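Local coordinates for multidrug resistance protein (Vibrio cholerae, PDB 1YC9) that probably forms the trimeric outer-membrane channel of a multidrug efflux system, passing toxic compounds out of the cell, at residues 349-352 / 353-357; 89-92 / 93-96; 168-171 / 172-176; 321-325 / 326-330. The protein carries 1 engineered substitution. One frame throughout, in Å; residues are numbered along the deposited sequence. Where two conformers were deposited one is given.

How the contacts relate
All four contacts are local, between residues close in sequence, but they sample separate levels of a long efflux channel. Contact 2 is a surface contact in a loop between two strands of the β-sheet, with one weak hydrogen bond across it, and packed against both other subunits. Contact 4 marks the change from strand 309-322 to helix 326-391, and contact 1 lies further along that same helix, their centres about 41 Å apart. Contacts 1, 3 and 4 are partly buried; contacts 1 and 4 touch the second subunit. Contact 3, on helix 117-183, lies about 113 Å from contact 2, centre to centre, and touches no other subunit. Side-chain amides work within helices in contacts 1 and 3, whereas turn glycines and a threonine hydroxyl shape contact 4.

Contact 1: residues 349-352 / 353-357; sequences LVQA and LHEIA. Unlike the reference sequence in segment 353-357: His354 (reference Tyr), Ile356 (reference Val).
Gln351 reaches forward along the helix to two residues at once, His354 one turn on and Glu355 beside it, and both ends of its amide are engaged. OE1 of Gln351 accepts from ND1 of His354 at 2.9 Å, nearly straight at 169°. The oxygen lies at the imidazole edge, in the ring plane, although ring and amide planes stand 87° apart. NE2 of Gln351 donates to OE2 of Glu355 at 3.0 Å, meeting the anti side of the carboxylate. The bend at chi2 of Gln351 (40°) folds the amide over the helix surface toward both partners. The second carboxylate oxygen, OE1 of Glu355, forms a salt bridge with Arg259, a charge that would be expected to favour the ionised acid.

Main-chain acceptors are met in the usual α-helical order: Leu349 O takes Leu353 N at 3.0 Å, Val350 O takes His354 N at 2.9 Å, Gln351 O takes Glu355 N, and Ala352 O takes Ile356 N. On another side of the helix the contact is apolar, with CD1 of Leu349, in the conformer given, 4.3 Å from CG of Leu353.

These residues lie within helix 326-391 of the channel. Leu349, Leu353 and Ile356 rest on Leu256, in the loop region ahead of helix 260-281, while Val350 and His354 pack against Gly225 and Ala222 of the second subunit, at and just beyond the end of its helix 189-223.

Contact 2: residues 89-92 / 93-96; sequences YQSA and TPPD
Between Ser91 and Pro94 the chain bends back on itself, bringing their CA atoms to 5.4 Å in a region without regular helix or strand. Ala92, at phi -78° and psi -23°, has helix-like backbone angles, but Thr93 does not continue them, so the bend passes into the extended run that starts at Pro94.

The hydroxyl of Ser91 is turned into the hollow side of this bend. CB of Ser91 is directed toward 93-96, and the anti torsion about the next bond (chi1 -179°) then sets OG beside the carbonyl carbon, where OG of Ser91 accepts a weak hydrogen bond from Thr93 N at 3.3 Å. A side-chain oxygen taking the amide two residues ahead has the connectivity of an ST turn, here loosely closed because the bond bends to 129°. Pro94 N is equally near OG of Ser91, again 3.3 Å, but as the tertiary amide nitrogen of a proline it carries no hydrogen. What joins Ser91 and Pro94 is therefore van der Waals touch, with Ser91 CB 4.1 Å from Pro94 CB. At the ring atom next to the nitrogen, Pro94 CD lies 3.3 Å from the carbonyl carbon of Ala92.

The bend belongs to the loop joining strands 73-84 and 98-111, antiparallel neighbours in the sheet. As in other outer membrane factors, such a connection probably faces the cell exterior. Around the trimer, Ala92 packs on Thr93 of the third subunit and Thr93 on Ala92 of the second, so the loops meet beyond the ends of the strands.

Contact 3: residues 168-171 / 172-176; sequences LQVR and NKTVE
Val170 O is the acceptor that draws Thr174 back along helix 117-183, one of the long α-helices that build the tunnel wall of outer membrane factors. Thr174 N donates to Val170 O at 2.8 Å, and OG1 of Thr174 lies 3.0 Å from the same oxygen because its chi1 of -60° sets the hydroxyl beside the backbone N. That hydroxyl also has a hydrogen bond with Glu405 on helix 398-433, so its single proton cannot be assigned to Val170 with confidence.

Side-chain amides meet through a water. The water donates to OE1 of Gln169 over a short 2.5 Å and accepts from ND2 of Asn172 at 2.8 Å, bridging two residues three apart; NE2 of Gln169 turns back to the carbonyl oxygen of His165. Ordinary helical bonds complete the backbone, such as Asn172 N to Leu168 O at 3.0 Å and Val175 N to Arg171 O at 3.1 Å.

Packing partners are helices of the same chain. Leu168 and Asn172 touch helix 189-223 at Leu206 and Ala199, Val170 and Thr174 face helix 398-433, and Arg171 lies between the two helices, touching Val198 and Leu409. NE of Arg171 forms a long, weak ion pair with Glu405. Leu168 and Asn172 pass each other at a slant: CG of Leu168 is 3.9 Å from ND2 of Asn172, and CD1 of Leu168 lies 3.9 Å from OD1 of Asn172.

Contact 4: residues 321-325 / 326-330; sequences LFTGG and RLEGQ
The methyl of Thr323 lies over one face of the Arg326 guanidinium, with CG2 of Thr323 3.5 Å from NH2 of Arg326. The two side chains run roughly at right angles, and that same NH2 forms a salt bridge with Asp73 of the second subunit. Thr323 holds its hydroxyl between the backbone N and the carbonyl carbon (chi1 73°), from where OG1 of Thr323 accepts from Leu327 N at 3.1 Å in an almost linear bond of 177°. An amide of the first helical turn is thus satisfied by a side chain from before the helix.

Glu328 folds back over the turn at chi2. Its OE2 receives two waters: one reaches OG1 of Thr323 at 2.8 Å, the other is weakly bonded by Gly324 N. OE1 of Glu328 lies 2.9 Å from Gly325 N, at the start of the helix. The first α-helical backbone bond runs from Gly329 N to Gly325 O, at 2.8 Å.

Thr323 to Arg326 forms a type I′ β turn, its central glycines at positive phi, and Gly325 is the N-cap. The segments form the strand-to-helix junction of the outer membrane factor fold, where strand 309-322 of the β-barrel gives way to helix 326-391 of the α-helical tunnel.

Contact 1: residues 349-352 / 353-357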
loop_
_atom_site.group_PDB
_atom_site.type_symbol
_atom_site.label_atom_id
_atom_site.label_comp_id
_atom_site.label_asym_id
_atom_site.label_seq_id
_atom_site.Cartn_x
_atom_site.Cartn_y
_atom_site.Cartn_z
ATOM N N LEU A 349 -7.258 18.226 -2.176
ATOM C CA LEU A 349 -8.114 19.113 -2.933
ATOM C C LEU A 349 -8.022 18.800 -4.429
ATOM O O LEU A 349 -9.018 18.682 -5.131
ATOM C CB LEU A 349 -7.666 20.540 -2.693
ATOM C CG LEU A 349 -8.539 21.625 -3.247
ATOM C CD1 LEU A 349 -10.004 21.283 -3.005
ATOM C CD2 LEU A 349 -8.180 22.920 -2.555
ATOM N N VAL A 350 -6.795 18.650 -4.921
ATOM C CA VAL A 350 -6.583 18.380 -6.336
ATOM C C VAL A 350 -7.229 17.056 -6.724
ATOM O O VAL A 350 -7.954 16.975 -7.729
ATOM C CB VAL A 350 -5.052 18.408 -6.688
ATOM C CG1 VAL A 350 -4.836 17.797 -8.065
ATOM C CG2 VAL A 350 -4.495 19.833 -6.574
ATOM N N GLN A 351 -6.994 16.025 -5.940
ATOM C CA GLN A 351 -7.554 14.733 -6.203
ATOM C C GLN A 351 -9.088 14.734 -6.134
ATOM O O GLN A 351 -9.715 14.026 -6.927
ATOM C CB GLN A 351 -7.034 13.698 -5.234
ATOM C CG GLN A 351 -7.380 12.237 -5.636
ATOM C CD GLN A 351 -7.288 11.851 -7.178
ATOM O OE1 GLN A 351 -6.472 12.423 -8.047
ATOM N NE2 GLN A 351 -8.125 10.841 -7.524
ATOM N N ALA A 352 -9.666 15.511 -5.224
ATOM C CA ALA A 352 -11.125 15.564 -5.100
ATOM C C ALA A 352 -11.729 16.258 -6.321
ATOM O O ALA A 352 -12.728 15.802 -6.858
ATOM C CB ALA A 352 -11.513 16.291 -3.857
ATOM N N LEU A 353 -11.091 17.331 -6.772
ATOM C CA LEU A 353 -11.526 18.030 -7.955
ATOM C C LEU A 353 -11.402 17.128 -9.210
ATOM O O LEU A 353 -12.225 17.208 -10.113
ATOM C CB LEU A 353 -10.751 19.341 -8.150
ATOM C CG LEU A 353 -11.023 20.490 -7.149
ATOM C CD1 LEU A 353 -10.061 21.635 -7.335
ATOM C CD2 LEU A 353 -12.457 21.015 -7.236
ATOM N N HIS A 354 -10.379 16.269 -9.251
ATOM C CA HIS A 354 -10.140 15.364 -10.371
ATOM C C HIS A 354 -11.303 14.357 -10.382
ATOM O O HIS A 354 -11.852 14.036 -11.440
ATOM C CB HIS A 354 -8.804 14.673 -10.133
ATOM C CG HIS A 354 -8.445 13.569 -11.078
ATOM N ND1 HIS A 354 -7.507 12.611 -10.745
ATOM C CD2 HIS A 354 -8.831 13.286 -12.351
ATOM C CE1 HIS A 354 -7.332 11.791 -11.770
ATOM N NE2 HIS A 354 -8.132 12.173 -12.749
ATOM N N GLU A 355 -11.625 13.842 -9.208
ATOM C CA GLU A 355 -12.650 12.813 -9.081
ATOM C C GLU A 355 -14.012 13.342 -9.524
ATOM O O GLU A 355 -14.725 12.693 -10.334
ATOM C CB GLU A 355 -12.725 12.291 -7.672
ATOM C CG GLU A 355 -11.630 11.279 -7.376
ATOM C CD GLU A 355 -11.459 10.987 -5.890
ATOM O OE1 GLU A 355 -12.392 11.264 -5.103
ATOM O OE2 GLU A 355 -10.389 10.422 -5.541
ATOM N N ILE A 356 -14.317 14.551 -9.066
ATOM C CA ILE A 356 -15.562 15.224 -9.486
ATOM C C ILE A 356 -15.556 15.569 -10.963
ATOM O O ILE A 356 -16.559 15.330 -11.641
ATOM C CB ILE A 356 -15.827 16.503 -8.668
ATOM C CG1 ILE A 356 -16.051 16.096 -7.228
ATOM C CG2 ILE A 356 -17.140 17.208 -9.179
ATOM C CD1 ILE A 356 -15.737 17.172 -6.209
ATOM N N ALA A 357 -14.414 16.053 -11.483
ATOM C CA ALA A 357 -14.290 16.336 -12.884
ATOM C C ALA A 357 -14.536 15.101 -13.739
ATOM O O ALA A 357 -15.161 15.221 -14.797
ATOM C CB ALA A 357 -12.946 16.949 -13.245
#

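Contact 2: residues 89-92 / 93-96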
loop_
_atom_site.group_PDB
_atom_site.type_symbol
_atom_site.label_atom_id
_atom_site.label_comp_id
_atom_site.label_asym_id
_atom_site.label_seq_id
_atom_site.Cartn_x
_atom_site.Cartn_y
_atom_site.Cartn_z
ATOM N N TYR A 89 32.386 12.022 53.863
ATOM C CA TYR A 89 31.954 12.263 52.513
ATOM C C TYR A 89 31.250 13.613 52.498
ATOM O O TYR A 89 31.883 14.619 52.180
ATOM C CB TYR A 89 31.057 11.121 51.981
ATOM C CG TYR A 89 30.474 11.325 50.621
ATOM C CD1 TYR A 89 31.260 11.771 49.565
ATOM C CD2 TYR A 89 29.146 11.071 50.341
ATOM C CE1 TYR A 89 30.768 11.855 48.274
ATOM C CE2 TYR A 89 28.620 11.247 49.062
ATOM C CZ TYR A 89 29.428 11.646 48.013
ATOM O OH TYR A 89 28.943 11.803 46.730
ATOM N N GLN A 90 29.986 13.647 52.887
ATOM C CA GLN A 90 29.180 14.874 52.815
ATOM C C GLN A 90 28.600 15.364 54.149
ATOM O O GLN A 90 28.077 16.493 54.221
ATOM C CB GLN A 90 28.082 14.691 51.754
ATOM C CG GLN A 90 28.685 14.911 50.356
ATOM C CD GLN A 90 27.736 14.767 49.187
ATOM O OE1 GLN A 90 28.074 15.193 48.068
ATOM N NE2 GLN A 90 26.587 14.179 49.408
ATOM N N SER A 91 28.688 14.560 55.206
ATOM C CA SER A 91 28.195 14.957 56.539
ATOM C C SER A 91 29.357 15.046 57.496
ATOM O O SER A 91 30.187 14.148 57.541
ATOM C CB SER A 91 27.147 13.944 57.032
ATOM O OG SER A 91 26.620 14.294 58.319
ATOM N N ALA A 92 29.457 16.120 58.282
ATOM C CA ALA A 92 30.471 16.120 59.340
ATOM C C ALA A 92 30.045 15.286 60.557
ATOM O O ALA A 92 30.910 14.827 61.325
ATOM C CB ALA A 92 30.838 17.553 59.771
ATOM N N THR A 93 28.736 15.088 60.737
ATOM C CA THR A 93 28.247 14.304 61.870
ATOM C C THR A 93 27.296 13.182 61.451
ATOM O O THR A 93 26.149 13.158 61.850
ATOM C CB THR A 93 27.615 15.260 62.954
ATOM O OG1 THR A 93 26.415 15.832 62.448
ATOM C CG2 THR A 93 28.523 16.457 63.227
ATOM N N PRO A 94 27.801 12.231 60.658
ATOM C CA PRO A 94 26.999 11.140 60.115
ATOM C C PRO A 94 26.594 10.132 61.196
ATOM O O PRO A 94 27.294 9.928 62.142
ATOM C CB PRO A 94 27.952 10.486 59.095
ATOM C CG PRO A 94 29.283 10.747 59.637
ATOM C CD PRO A 94 29.212 12.095 60.257
ATOM N N PRO A 95 25.441 9.527 61.050
ATOM C CA PRO A 95 25.047 8.476 61.984
ATOM C C PRO A 95 25.974 7.289 61.766
ATOM O O PRO A 95 26.517 7.153 60.706
ATOM C CB PRO A 95 23.607 8.153 61.543
ATOM C CG PRO A 95 23.500 8.560 60.211
ATOM C CD PRO A 95 24.475 9.691 59.943
ATOM N N ASP A 96 26.113 6.429 62.743
ATOM C CA ASP A 96 27.039 5.311 62.699
ATOM C C ASP A 96 26.267 4.128 62.153
ATOM O O ASP A 96 25.126 3.875 62.586
ATOM C CB ASP A 96 27.435 4.834 64.099
ATOM C CG ASP A 96 28.309 5.784 64.848
ATOM O OD1 ASP A 96 29.210 6.402 64.239
ATOM O OD2 ASP A 96 28.169 5.929 66.091
#

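Contact 3: residues 168-171 / 172-176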
loop_
_atom_site.group_PDB
_atom_site.type_symbol
_atom_site.label_atom_id
_atom_site.label_comp_id
_atom_site.label_asym_id
_atom_site.label_seq_id
_atom_site.Cartn_x
_atom_site.Cartn_y
_atom_site.Cartn_z
ATOM N N LEU A 168 -28.376 -17.736 -26.140
ATOM C CA LEU A 168 -28.164 -19.194 -26.175
ATOM C C LEU A 168 -29.408 -19.904 -26.683
ATOM O O LEU A 168 -29.275 -20.889 -27.420
ATOM C CB LEU A 168 -27.764 -19.755 -24.812
ATOM C CG LEU A 168 -27.495 -21.252 -24.709
ATOM C CD1 LEU A 168 -26.452 -21.702 -25.700
ATOM C CD2 LEU A 168 -27.163 -21.612 -23.266
ATOM N N GLN A 169 -30.591 -19.446 -26.268
ATOM C CA GLN A 169 -31.834 -20.116 -26.673
ATOM C C GLN A 169 -31.997 -20.030 -28.173
ATOM O O GLN A 169 -32.383 -21.023 -28.835
ATOM C CB GLN A 169 -33.057 -19.551 -25.972
ATOM C CG GLN A 169 -33.077 -19.674 -24.461
ATOM C CD GLN A 169 -32.428 -20.931 -23.920
ATOM O OE1 GLN A 169 -33.007 -22.027 -24.007
ATOM N NE2 GLN A 169 -31.231 -20.781 -23.322
ATOM N N VAL A 170 -31.627 -18.874 -28.711
ATOM C CA VAL A 170 -31.631 -18.637 -30.126
ATOM C C VAL A 170 -30.591 -19.496 -30.879
ATOM O O VAL A 170 -30.929 -20.108 -31.916
ATOM C CB VAL A 170 -31.444 -17.134 -30.416
ATOM C CG1 VAL A 170 -31.231 -16.878 -31.907
ATOM C CG2 VAL A 170 -32.683 -16.359 -29.904
ATOM N N ARG A 171 -29.356 -19.535 -30.375
ATOM C CA ARG A 171 -28.306 -20.353 -30.958
ATOM C C ARG A 171 -28.693 -21.825 -31.059
ATOM O O ARG A 171 -28.358 -22.465 -32.059
ATOM C CB ARG A 171 -26.964 -20.244 -30.189
ATOM C CG ARG A 171 -26.400 -18.835 -30.055
ATOM C CD ARG A 171 -26.285 -18.081 -31.327
ATOM N NE ARG A 171 -25.920 -16.665 -31.210
ATOM C CZ ARG A 171 -26.765 -15.669 -30.902
ATOM N NH1 ARG A 171 -28.052 -15.893 -30.616
ATOM N NH2 ARG A 171 -26.320 -14.423 -30.900
ATOM N N ASN A 172 -29.346 -22.346 -30.030
ATOM C CA ASN A 172 -29.842 -23.705 -30.002
ATOM C C ASN A 172 -30.952 -23.884 -31.049
ATOM O O ASN A 172 -30.970 -24.897 -31.776
ATOM C CB ASN A 172 -30.323 -24.075 -28.607
ATOM C CG ASN A 172 -29.161 -24.255 -27.619
ATOM O OD1 ASN A 172 -28.034 -24.436 -28.025
ATOM N ND2 ASN A 172 -29.451 -24.212 -26.337
ATOM N N LYS A 173 -31.814 -22.868 -31.182
ATOM C CA LYS A 173 -32.898 -22.904 -32.190
ATOM C C LYS A 173 -32.320 -22.884 -33.610
ATOM O O LYS A 173 -32.870 -23.499 -34.517
ATOM C CB LYS A 173 -33.909 -21.747 -31.997
ATOM C CG LYS A 173 -35.043 -22.024 -31.005
ATOM C CD LYS A 173 -36.075 -22.957 -31.645
ATOM C CE LYS A 173 -37.349 -23.174 -30.794
ATOM N NZ LYS A 173 -38.266 -24.071 -31.573
ATOM N N THR A 174 -31.188 -22.235 -33.795
ATOM C CA THR A 174 -30.534 -22.172 -35.080
ATOM C C THR A 174 -29.871 -23.506 -35.451
ATOM O O THR A 174 -29.912 -23.931 -36.617
ATOM C CB THR A 174 -29.497 -21.078 -35.066
ATOM O OG1 THR A 174 -30.138 -19.826 -34.789
ATOM C CG2 THR A 174 -28.868 -20.877 -36.426
ATOM N N VAL A 175 -29.213 -24.129 -34.479
ATOM C CA VAL A 175 -28.655 -25.466 -34.682
ATOM C C VAL A 175 -29.757 -26.392 -35.187
ATOM O O VAL A 175 -29.567 -27.079 -36.177
ATOM C CB VAL A 175 -28.056 -26.033 -33.393
ATOM C CG1 VAL A 175 -27.898 -27.584 -33.466
ATOM C CG2 VAL A 175 -26.728 -25.347 -33.105
ATOM N N GLU A 176 -30.877 -26.412 -34.482
ATOM C CA GLU A 176 -31.901 -27.398 -34.749
ATOM C C GLU A 176 -32.669 -27.155 -36.046
ATOM O O GLU A 176 -33.114 -28.116 -36.686
ATOM C CB GLU A 176 -32.802 -27.583 -33.531
ATOM C CG GLU A 176 -34.009 -26.719 -33.408
ATOM C CD GLU A 176 -34.746 -27.043 -32.118
ATOM O OE1 GLU A 176 -35.832 -27.675 -32.193
ATOM O OE2 GLU A 176 -34.211 -26.687 -31.030
HETATM O O HOH W 1 -32.078 -23.688 -25.699
#

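Contact 4: residues 321-325 / 326-330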
loop_
_atom_site.group_PDB
_atom_site.type_symbol
_atom_site.label_atom_id
_atom_site.label_comp_id
_atom_site.label_asym_id
_atom_site.label_seq_id
_atom_site.Cartn_x
_atom_site.Cartn_y
_atom_site.Cartn_z
ATOM N N LEU A 321 20.362 26.873 26.775
ATOM C CA LEU A 321 21.188 27.976 26.251
ATOM C C LEU A 321 21.936 27.522 25.010
ATOM O O LEU A 321 22.167 28.296 24.093
ATOM C CB LEU A 321 22.166 28.501 27.303
ATOM C CG LEU A 321 21.604 29.204 28.515
ATOM C CD1 LEU A 321 22.705 29.464 29.521
ATOM C CD2 LEU A 321 20.869 30.452 28.073
ATOM N N PHE A 322 22.267 26.250 24.936
ATOM C CA PHE A 322 22.942 25.730 23.774
ATOM C C PHE A 322 22.689 24.205 23.782
ATOM O O PHE A 322 23.067 23.541 24.753
ATOM C CB PHE A 322 24.434 26.012 23.842
ATOM C CG PHE A 322 25.189 25.457 22.628
ATOM C CD1 PHE A 322 25.818 24.239 22.687
ATOM C CD2 PHE A 322 25.182 26.085 21.423
ATOM C CE1 PHE A 322 26.440 23.709 21.637
ATOM C CE2 PHE A 322 25.832 25.541 20.334
ATOM C CZ PHE A 322 26.488 24.325 20.459
ATOM N N THR A 323 22.141 23.687 22.702
ATOM C CA THR A 323 21.822 22.276 22.628
ATOM C C THR A 323 22.462 21.629 21.462
ATOM O O THR A 323 22.242 20.455 21.226
ATOM C CB THR A 323 20.302 22.039 22.577
ATOM O OG1 THR A 323 19.768 22.400 21.286
ATOM C CG2 THR A 323 19.612 22.819 23.665
ATOM N N GLY A 324 23.262 22.393 20.695
ATOM C CA GLY A 324 24.014 21.808 19.610
ATOM C C GLY A 324 23.191 21.325 18.445
ATOM O O GLY A 324 23.699 20.556 17.700
ATOM N N GLY A 325 21.945 21.793 18.242
ATOM C CA GLY A 325 21.152 21.348 17.138
ATOM C C GLY A 325 19.890 20.599 17.528
ATOM O O GLY A 325 19.090 20.305 16.651
ATOM N N ARG A 326 19.727 20.241 18.794
ATOM C CA ARG A 326 18.531 19.488 19.184
ATOM C C ARG A 326 17.304 20.384 18.953
ATOM O O ARG A 326 16.378 19.977 18.224
ATOM C CB ARG A 326 18.645 19.050 20.623
ATOM C CG ARG A 326 17.449 18.303 21.184
ATOM C CD ARG A 326 17.788 17.561 22.445
ATOM N NE ARG A 326 18.378 18.401 23.506
ATOM C CZ ARG A 326 17.734 19.289 24.266
ATOM N NH1 ARG A 326 16.440 19.552 24.124
ATOM N NH2 ARG A 326 18.418 19.935 25.185
ATOM N N LEU A 327 17.281 21.566 19.567
ATOM C CA LEU A 327 16.074 22.461 19.455
ATOM C C LEU A 327 15.885 22.920 18.024
ATOM O O LEU A 327 14.762 23.053 17.505
ATOM C CB LEU A 327 16.168 23.647 20.373
ATOM C CG LEU A 327 16.140 23.268 21.853
ATOM C CD1 LEU A 327 16.179 24.513 22.666
ATOM C CD2 LEU A 327 15.003 22.290 22.238
ATOM N N GLU A 328 17.019 23.198 17.365
ATOM C CA GLU A 328 17.003 23.766 16.039
ATOM C C GLU A 328 16.498 22.732 15.034
ATOM O O GLU A 328 15.668 23.033 14.197
ATOM C CB GLU A 328 18.428 24.247 15.630
ATOM C CG GLU A 328 18.965 25.337 16.501
ATOM C CD GLU A 328 19.674 24.872 17.757
ATOM O OE1 GLU A 328 19.661 23.647 18.141
ATOM O OE2 GLU A 328 20.215 25.708 18.440
ATOM N N GLY A 329 17.069 21.526 15.102
ATOM C CA GLY A 329 16.679 20.434 14.262
ATOM C C GLY A 329 15.192 20.058 14.487
ATOM O O GLY A 329 14.541 19.663 13.529
ATOM N N GLN A 330 14.725 20.113 15.731
ATOM C CA GLN A 330 13.341 19.778 16.048
ATOM C C GLN A 330 12.396 20.766 15.388
ATOM O O GLN A 330 11.369 20.363 14.830
ATOM C CB GLN A 330 13.145 19.782 17.579
ATOM C CG GLN A 330 13.474 18.445 18.193
ATOM C CD GLN A 330 13.220 18.355 19.705
ATOM O OE1 GLN A 330 12.138 18.660 20.151
ATOM N NE2 GLN A 330 14.188 17.889 20.452
HETATM O O HOH W 2 20.029 25.173 21.107
HETATM O O HOH W 3 22.787 25.041 19.354
#